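Local coordinates for SnoaL-like domain-containing protein (Kribbella flavida, PDB 4GB5) that is of unknown function but carries a SnoaL-like domain of the NTF2 clan, whose curved sheet and helices commonly enclose a ligand pocket, at residues A[112-124]-A[136-150]. Numbering follows the deposited sequence.
Sequences PDRWLVVGFYDNE and SVKLTASYQENAHLA
L116 and E145 exchange two backbone hydrogen bonds in an antiparallel hairpin of this SnoaL-like, NTF2-type fold. At a classic beta bulge, V118 O accepts from S142 N at 2.8 Å and only weakly from Y143 N, while V118 N donates to Y143 O. Beyond it, F120 and T140 again pair N to O in both directions. N123 OD1, not D122 O, receives K138 N at 3.0 Å; a water that also meets S136 OG donates to D122 O. Another water lies within bonding distance of D122 OD2, K138 O and T140 OG1, but cannot donate to every acceptor in reach. D122 OD1 is bound by H94. R114 and E145 form a salt bridge: NH1 (2.8 Å) and NH2 (3.0 Å) both donate to OE1. W115 turns its CG anti to its main-chain N (chi1 173°), which brings the indole alongside Q144. In the ring plane, W115 NE1 donates to Q144 OE1 at 2.8 Å. A150 CB makes a CH-pi contact over the six-membered ring of W115, 3.5 Å from its centroid. With an alanine at W115, the Q144 amide would probably be free to turn and a gap would open beside A150 CB. N146 ND2 satisfies R114 O at 2.9 Å.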
ATOM      1  N   PRO A 112      -0.765  15.032 -20.223  1.00 19.54           N
ATOM      2  CA  PRO A 112      -0.674  14.232 -19.003  1.00 18.70           C
ATOM      3  C   PRO A 112       0.411  14.767 -18.102  1.00 15.61           C
ATOM      4  O   PRO A 112       1.398  15.318 -18.572  1.00 15.93           O
ATOM      5  CB  PRO A 112      -0.339  12.837 -19.526  1.00 22.31           C
ATOM      6  CG  PRO A 112       0.287  13.047 -20.828  1.00 29.91           C
ATOM      7  CD  PRO A 112      -0.324  14.284 -21.414  1.00 26.87           C
ATOM      8  N   ASP A 113       0.240  14.589 -16.800  1.00 14.27           N
ATOM      9  CA  ASP A 113       1.229  15.102 -15.887  1.00 11.75           C
ATOM     10  C   ASP A 113       1.742  14.087 -14.898  1.00 11.10           C
ATOM     11  O   ASP A 113       2.568  14.421 -14.080  1.00 11.33           O
ATOM     12  CB  ASP A 113       0.730  16.334 -15.155  1.00 12.07           C
ATOM     13  CG  ASP A 113      -0.357  16.047 -14.158  1.00 15.64           C
ATOM     14  OD1 ASP A 113      -0.821  14.906 -14.088  1.00 17.66           O
ATOM     15  OD2 ASP A 113      -0.745  17.031 -13.472  1.00 22.13           O
ATOM     16  N   ARG A 114       1.313  12.842 -15.000  1.00  9.98           N
ATOM     17  CA  ARG A 114       1.712  11.867 -13.987  1.00  9.24           C
ATOM     18  C   ARG A 114       2.358  10.651 -14.616  1.00  9.58           C
ATOM     19  O   ARG A 114       1.744   9.945 -15.432  1.00 10.86           O
ATOM     20  CB  ARG A 114       0.535  11.428 -13.113  1.00  8.82           C
ATOM     21  CG  ARG A 114       0.893  10.576 -11.898  1.00  8.15           C
ATOM     22  CD  ARG A 114       0.936   9.138 -12.260  1.00 10.59           C
ATOM     23  NE  ARG A 114      -0.379   8.513 -12.362  1.00  8.76           N
ATOM     24  CZ  ARG A 114      -0.903   7.925 -13.435  1.00 10.27           C
ATOM     25  NH1 ARG A 114      -0.340   7.996 -14.640  1.00 10.70           N
ATOM     26  NH2 ARG A 114      -2.098   7.333 -13.334  1.00 12.90           N
ATOM     27  N   TRP A 115       3.620  10.425 -14.260  1.00  9.73           N
ATOM     28  CA  TRP A 115       4.370   9.258 -14.680  1.00  8.78           C
ATOM     29  C   TRP A 115       4.173   8.198 -13.601  1.00  8.05           C
ATOM     30  O   TRP A 115       4.533   8.382 -12.444  1.00  7.87           O
ATOM     31  CB  TRP A 115       5.875   9.602 -14.801  1.00 11.06           C
ATOM     32  CG  TRP A 115       6.761   8.437 -15.062  1.00  8.44           C
ATOM     33  CD1 TRP A 115       6.503   7.307 -15.849  1.00  9.66           C
ATOM     34  CD2 TRP A 115       8.094   8.263 -14.561  1.00 10.67           C
ATOM     35  NE1 TRP A 115       7.608   6.473 -15.836  1.00 11.56           N
ATOM     36  CE2 TRP A 115       8.573   7.038 -15.035  1.00 12.21           C
ATOM     37  CE3 TRP A 115       8.911   9.019 -13.721  1.00 13.92           C
ATOM     38  CZ2 TRP A 115       9.843   6.576 -14.722  1.00 11.51           C
ATOM     39  CZ3 TRP A 115      10.143   8.548 -13.403  1.00 15.81           C
ATOM     40  CH2 TRP A 115      10.621   7.349 -13.930  1.00 14.76           C
ATOM     41  N   LEU A 116       3.611   7.076 -14.019  1.00  7.57           N
ATOM     42  CA  LEU A 116       3.356   5.938 -13.132  1.00  6.40           C
ATOM     43  C   LEU A 116       4.261   4.787 -13.455  1.00  7.23           C
ATOM     44  O   LEU A 116       4.372   4.393 -14.622  1.00  8.86           O
ATOM     45  CB  LEU A 116       1.901   5.449 -13.300  1.00  8.31           C
ATOM     46  CG  LEU A 116       1.501   4.343 -12.319  1.00  7.91           C
ATOM     47  CD1 LEU A 116       1.469   4.787 -10.895  1.00  9.82           C
ATOM     48  CD2 LEU A 116       0.131   3.807 -12.785  1.00  9.26           C
ATOM     49  N   VAL A 117       4.918   4.258 -12.420  1.00  7.26           N
ATOM     50  CA  VAL A 117       5.652   3.003 -12.545  1.00  7.33           C
ATOM     51  C   VAL A 117       5.076   2.039 -11.546  1.00  7.29           C
ATOM     52  O   VAL A 117       5.013   2.365 -10.360  1.00  8.06           O
ATOM     53  CB  VAL A 117       7.130   3.190 -12.204  1.00  8.47           C
ATOM     54  CG1 VAL A 117       7.857   1.835 -12.256  1.00 13.64           C
ATOM     55  CG2 VAL A 117       7.731   4.167 -13.157  1.00 10.90           C
ATOM     56  N   VAL A 118       4.662   0.854 -12.008  1.00  6.78           N
ATOM     57  CA  VAL A 118       4.287  -0.235 -11.110  1.00  7.21           C
ATOM     58  C   VAL A 118       5.224  -1.397 -11.356  1.00  8.02           C
ATOM     59  O   VAL A 118       5.697  -1.593 -12.475  1.00  8.61           O
ATOM     60  CB  VAL A 118       2.816  -0.681 -11.245  1.00 10.87           C
ATOM     61  CG1 VAL A 118       1.852   0.371 -10.611  1.00 12.78           C
ATOM     62  CG2 VAL A 118       2.478  -0.958 -12.636  1.00 10.41           C
ATOM     63  N   GLY A 119       5.450  -2.203 -10.329  1.00  7.80           N
ATOM     64  CA  GLY A 119       6.311  -3.358 -10.479  1.00  7.55           C
ATOM     65  C   GLY A 119       6.826  -3.760  -9.120  1.00  6.72           C
ATOM     66  O   GLY A 119       6.077  -3.758  -8.137  1.00  7.44           O
ATOM     67  N   PHE A 120       8.093  -4.164  -9.096  1.00  7.91           N
ATOM     68  CA  PHE A 120       8.638  -4.866  -7.934  1.00  6.98           C
ATOM     69  C   PHE A 120      10.028  -4.391  -7.587  1.00  9.07           C
ATOM     70  O   PHE A 120      10.812  -4.036  -8.452  1.00  9.08           O
ATOM     71  CB  PHE A 120       8.712  -6.353  -8.234  1.00  7.22           C
ATOM     72  CG  PHE A 120       7.488  -6.894  -8.867  1.00  7.14           C
ATOM     73  CD1 PHE A 120       7.353  -6.940 -10.246  1.00 10.53           C
ATOM     74  CD2 PHE A 120       6.444  -7.298  -8.066  1.00  8.58           C
ATOM     75  CE1 PHE A 120       6.192  -7.386 -10.840  1.00 12.83           C
ATOM     76  CE2 PHE A 120       5.262  -7.745  -8.648  1.00 10.99           C
ATOM     77  CZ  PHE A 120       5.139  -7.791 -10.045  1.00 12.37           C
ATOM     78  N   TYR A 121      10.325  -4.409  -6.293  1.00  8.43           N
ATOM     79  CA  TYR A 121      11.688  -4.342  -5.813  1.00  7.23           C
ATOM     80  C   TYR A 121      12.136  -5.750  -5.514  1.00  6.50           C
ATOM     81  O   TYR A 121      11.369  -6.551  -4.958  1.00  8.71           O
ATOM     82  CB  TYR A 121      11.817  -3.502  -4.529  1.00  8.40           C
ATOM     83  CG  TYR A 121      11.612  -2.033  -4.771  1.00  7.13           C
ATOM     84  CD1 TYR A 121      12.435  -1.321  -5.641  1.00  8.02           C
ATOM     85  CD2 TYR A 121      10.603  -1.339  -4.123  1.00  9.31           C
ATOM     86  CE1 TYR A 121      12.228   0.028  -5.863  1.00  5.93           C
ATOM     87  CE2 TYR A 121      10.423  -0.014  -4.329  1.00  9.75           C
ATOM     88  CZ  TYR A 121      11.183   0.662  -5.204  1.00  8.93           C
ATOM     89  OH  TYR A 121      10.973   2.030  -5.413  1.00 12.81           O
ATOM     90  N   ASP A 122      13.402  -6.038  -5.864  1.00  8.28           N
ATOM     91  CA  ASP A 122      14.068  -7.252  -5.454  1.00  8.53           C
ATOM     92  C   ASP A 122      15.428  -6.829  -4.918  1.00  8.27           C
ATOM     93  O   ASP A 122      16.378  -6.596  -5.655  1.00 10.72           O
ATOM     94  CB  ASP A 122      14.159  -8.270  -6.562  1.00  8.51           C
ATOM     95  CG  ASP A 122      12.807  -8.804  -6.949  1.00 10.88           C
ATOM     96  OD1 ASP A 122      12.299  -9.698  -6.222  1.00 11.28           O
ATOM     97  OD2 ASP A 122      12.235  -8.299  -7.934  1.00 12.54           O
ATOM     98  N   ASN A 123      15.437  -6.586  -3.608  1.00  8.98           N
ATOM     99  CA  ASN A 123      16.493  -5.861  -2.937  1.00  9.67           C
ATOM    100  C   ASN A 123      17.259  -6.750  -1.977  1.00  8.97           C
ATOM    101  O   ASN A 123      16.814  -7.853  -1.661  1.00 10.34           O
ATOM    102  CB  ASN A 123      15.871  -4.715  -2.137  1.00  8.16           C
ATOM    103  CG  ASN A 123      15.373  -3.596  -3.002  1.00  8.57           C
ATOM    104  OD1 ASN A 123      15.372  -3.692  -4.232  1.00  9.10           O
ATOM    105  ND2 ASN A 123      14.890  -2.504  -2.359  1.00 11.02           N
ATOM    106  N   GLU A 124      18.427  -6.288  -1.547  1.00 10.97           N
ATOM    107  CA  GLU A 124      19.202  -6.936  -0.498  1.00  8.69           C
ATOM    108  C   GLU A 124      19.429  -5.977   0.642  1.00 10.36           C
ATOM    109  O   GLU A 124      19.541  -4.754   0.446  1.00 10.39           O
ATOM    110  CB  GLU A 124      20.553  -7.482  -1.019  1.00 13.25           C
ATOM    111  CG  GLU A 124      20.370  -8.540  -2.099  1.00 14.56           C
ATOM    112  CD  GLU A 124      21.631  -8.961  -2.841  1.00 26.24           C
ATOM    113  OE1 GLU A 124      22.692  -8.352  -2.651  1.00 27.97           O
ATOM    114  OE2 GLU A 124      21.541  -9.909  -3.643  1.00 31.79           O
ATOM    115  N   SER A 136      21.390  -3.288  -1.933  1.00 10.89           N
ATOM    116  CA  SER A 136      21.127  -3.396  -3.340  1.00 10.99           C
ATOM    117  C   SER A 136      19.657  -3.114  -3.604  1.00 13.17           C
ATOM    118  O   SER A 136      18.774  -3.666  -2.927  1.00 11.86           O
ATOM    119  CB  SER A 136      21.472  -4.812  -3.828  1.00 15.63           C
ATOM    120  OG  SER A 136      21.099  -4.987  -5.169  1.00 21.25           O
ATOM    121  N   VAL A 137      19.373  -2.264  -4.590  1.00 11.23           N
ATOM    122  CA  VAL A 137      18.008  -1.957  -5.003  1.00  8.77           C
ATOM    123  C   VAL A 137      17.852  -2.342  -6.465  1.00 12.14           C
ATOM    124  O   VAL A 137      18.682  -1.930  -7.309  1.00 11.96           O
ATOM    125  CB  VAL A 137      17.711  -0.454  -4.863  1.00 10.80           C
ATOM    126  CG1 VAL A 137      16.307  -0.092  -5.333  1.00 15.38           C
ATOM    127  CG2 VAL A 137      17.909  -0.020  -3.435  1.00 14.28           C
ATOM    128  N   LYS A 138      16.835  -3.121  -6.761  1.00 11.62           N
ATOM    129  CA  LYS A 138      16.538  -3.480  -8.130  1.00 11.31           C
ATOM    130  C   LYS A 138      15.052  -3.315  -8.376  1.00 11.37           C
ATOM    131  O   LYS A 138      14.230  -3.920  -7.686  1.00 10.31           O
ATOM    132  CB  LYS A 138      16.941  -4.895  -8.437  1.00 11.32           C
ATOM    133  CG  LYS A 138      16.535  -5.351  -9.823  1.00 13.19           C
ATOM    134  CD  LYS A 138      17.000  -6.771 -10.066  1.00 15.23           C
ATOM    135  CE  LYS A 138      16.592  -7.328 -11.426  1.00 23.86           C
ATOM    136  NZ  LYS A 138      17.054  -8.769 -11.551  1.00 29.32           N
ATOM    137  N   LEU A 139      14.704  -2.493  -9.365  1.00 11.03           N
ATOM    138  CA  LEU A 139      13.360  -2.224  -9.695  1.00 11.19           C
ATOM    139  C   LEU A 139      13.059  -2.876 -11.031  1.00 10.32           C
ATOM    140  O   LEU A 139      13.728  -2.578 -11.996  1.00 11.98           O
ATOM    141  CB  LEU A 139      13.174  -0.722  -9.814  1.00 13.02           C
ATOM    142  CG  LEU A 139      11.875  -0.224 -10.430  1.00 16.55           C
ATOM    143  CD1 LEU A 139      10.729  -0.643  -9.537  1.00 16.48           C
ATOM    144  CD2 LEU A 139      11.886   1.300 -10.685  1.00 18.29           C
ATOM    145  N   THR A 140      12.041  -3.724 -11.066  1.00  9.75           N
ATOM    146  CA  THR A 140      11.528  -4.357 -12.291  1.00  8.92           C
ATOM    147  C   THR A 140      10.112  -3.812 -12.543  1.00 10.61           C
ATOM    148  O   THR A 140       9.200  -4.049 -11.753  1.00 11.40           O
ATOM    149  CB  THR A 140      11.511  -5.879 -12.129  1.00 10.01           C
ATOM    150  OG1 THR A 140      12.832  -6.391 -11.908  1.00 15.29           O
ATOM    151  CG2 THR A 140      10.980  -6.539 -13.416  1.00 13.55           C
ATOM    152  N   ALA A 141       9.907  -3.081 -13.633  1.00 10.97           N
ATOM    153  CA  ALA A 141       8.599  -2.526 -13.933  1.00 11.78           C
ATOM    154  C   ALA A 141       7.699  -3.542 -14.624  1.00 10.73           C
ATOM    155  O   ALA A 141       8.151  -4.208 -15.574  1.00 14.49           O
ATOM    156  CB  ALA A 141       8.721  -1.311 -14.816  1.00 12.37           C
ATOM    157  N   SER A 142       6.471  -3.681 -14.149  1.00  8.25           N
ATOM    158  CA  SER A 142       5.486  -4.447 -14.861  1.00  9.75           C
ATOM    159  C   SER A 142       4.735  -3.584 -15.879  1.00 12.02           C
ATOM    160  O   SER A 142       4.272  -4.092 -16.894  1.00 12.85           O
ATOM    161  CB  SER A 142       4.533  -5.074 -13.854  1.00 13.53           C
ATOM    162  OG  SER A 142       3.939  -4.057 -13.137  1.00 18.25           O
ATOM    163  N   TYR A 143       4.653  -2.281 -15.614  1.00  9.84           N
ATOM    164  CA  TYR A 143       3.887  -1.367 -16.436  1.00 11.56           C
ATOM    165  C   TYR A 143       4.330   0.058 -16.118  1.00  8.69           C
ATOM    166  O   TYR A 143       4.724   0.364 -14.994  1.00  9.03           O
ATOM    167  CB  TYR A 143       2.392  -1.521 -16.120  1.00 10.13           C
ATOM    168  CG  TYR A 143       1.484  -0.914 -17.134  1.00 14.17           C
ATOM    169  CD1 TYR A 143       1.242  -1.575 -18.331  1.00 18.73           C
ATOM    170  CD2 TYR A 143       0.862   0.271 -16.892  1.00 17.60           C
ATOM    171  CE1 TYR A 143       0.381  -1.041 -19.292  1.00 23.90           C
ATOM    172  CE2 TYR A 143       0.005   0.839 -17.871  1.00 19.63           C
ATOM    173  CZ  TYR A 143      -0.219   0.180 -19.034  1.00 18.55           C
ATOM    174  OH  TYR A 143      -1.079   0.697 -19.985  1.00 24.67           O
ATOM    175  N   GLN A 144       4.274   0.921 -17.131  1.00 11.00           N
ATOM    176  CA  GLN A 144       4.448   2.341 -16.924  1.00 10.20           C
ATOM    177  C   GLN A 144       3.401   3.103 -17.696  1.00 10.90           C
ATOM    178  O   GLN A 144       3.017   2.709 -18.802  1.00 13.35           O
ATOM    179  CB  GLN A 144       5.806   2.815 -17.414  1.00 11.27           C
ATOM    180  CG  GLN A 144       7.015   2.163 -16.741  1.00 12.89           C
ATOM    181  CD  GLN A 144       8.307   2.820 -17.162  1.00 15.32           C
ATOM    182  OE1 GLN A 144       8.528   4.019 -16.938  1.00 12.83           O
ATOM    183  NE2 GLN A 144       9.170   2.040 -17.776  1.00 17.36           N
ATOM    184  N   GLU A 145       2.970   4.207 -17.124  1.00 10.88           N
ATOM    185  CA  GLU A 145       2.106   5.163 -17.815  1.00 11.77           C
ATOM    186  C   GLU A 145       2.807   6.505 -17.944  1.00 12.85           C
ATOM    187  O   GLU A 145       3.380   7.016 -16.994  1.00 12.51           O
ATOM    188  CB  GLU A 145       0.812   5.321 -17.046  1.00 17.41           C
ATOM    189  CG  GLU A 145      -0.402   5.669 -17.815  1.00 29.12           C
ATOM    190  CD  GLU A 145      -1.625   5.429 -16.951  1.00 20.73           C
ATOM    191  OE1 GLU A 145      -1.917   6.319 -16.162  1.00 15.94           O
ATOM    192  OE2 GLU A 145      -2.281   4.358 -17.080  1.00 22.97           O
ATOM    193  N   ASN A 146       2.774   7.052 -19.149  1.00 14.33           N
ATOM    194  CA  ASN A 146       3.391   8.342 -19.422  1.00 15.71           C
ATOM    195  C   ASN A 146       4.902   8.358 -19.170  1.00 16.05           C
ATOM    196  O   ASN A 146       5.438   9.350 -18.714  1.00 16.62           O
ATOM    197  CB  ASN A 146       2.686   9.483 -18.685  1.00 15.59           C
ATOM    198  CG  ASN A 146       1.201   9.532 -18.989  1.00 15.52           C
ATOM    199  OD1 ASN A 146       0.798   9.383 -20.152  1.00 17.73           O
ATOM    200  ND2 ASN A 146       0.374   9.691 -17.967  1.00 14.46           N
ATOM    201  N   ALA A 147       5.588   7.292 -19.567  1.00 15.96           N
ATOM    202  CA  ALA A 147       7.037   7.215 -19.365  1.00 20.34           C
ATOM    203  C   ALA A 147       7.774   8.325 -20.103  1.00 18.48           C
ATOM    204  O   ALA A 147       8.882   8.735 -19.712  1.00 21.16           O
ATOM    205  CB  ALA A 147       7.544   5.873 -19.789  1.00 20.89           C
ATOM    206  N   HIS A 148       7.173   8.843 -21.169  1.00 20.26           N
ATOM    207  CA  HIS A 148       7.805   9.939 -21.911  1.00 24.99           C
ATOM    208  C   HIS A 148       8.004  11.177 -21.028  1.00 22.27           C
ATOM    209  O   HIS A 148       8.861  12.011 -21.316  1.00 25.70           O
ATOM    210  CB  HIS A 148       6.984  10.316 -23.145  1.00 29.15           C
ATOM    211  CG  HIS A 148       5.716  11.050 -22.823  1.00 35.83           C
ATOM    212  ND1 HIS A 148       4.585  10.414 -22.360  1.00 29.52           N
ATOM    213  CD2 HIS A 148       5.401  12.368 -22.893  1.00 29.58           C
ATOM    214  CE1 HIS A 148       3.628  11.302 -22.160  1.00 28.65           C
ATOM    215  NE2 HIS A 148       4.096  12.497 -22.479  1.00 32.64           N
ATOM    216  N   LEU A 149       7.219  11.314 -19.962  1.00 22.56           N
ATOM    217  CA  LEU A 149       7.385  12.451 -19.052  1.00 22.88           C
ATOM    218  C   LEU A 149       8.681  12.373 -18.229  1.00 24.53           C
ATOM    219  O   LEU A 149       9.197  13.392 -17.771  1.00 30.00           O
ATOM    220  CB  LEU A 149       6.186  12.534 -18.091  1.00 23.76           C
ATOM    221  CG  LEU A 149       4.816  12.791 -18.722  1.00 24.30           C
ATOM    222  CD1 LEU A 149       3.686  12.898 -17.666  1.00 22.28           C
ATOM    223  CD2 LEU A 149       4.881  14.047 -19.524  1.00 24.65           C
ATOM    224  N   ALA A 150       9.173  11.166 -17.996  1.00 22.16           N
ATOM    225  CA  ALA A 150      10.439  10.997 -17.290  1.00 23.42           C
ATOM    226  C   ALA A 150      11.578  11.582 -18.116  1.00 33.65           C
ATOM    227  O   ALA A 150      12.621  11.934 -17.579  1.00 34.99           O
ATOM    228  CB  ALA A 150      10.686   9.539 -16.990  1.00 25.20           C
TER
HETATM  229  O   HOH W   1      13.213  -6.240  -9.308  1.00 12.60           O
HETATM  230  O   HOH W   2      19.059  -6.637  -5.546  1.00 20.21           O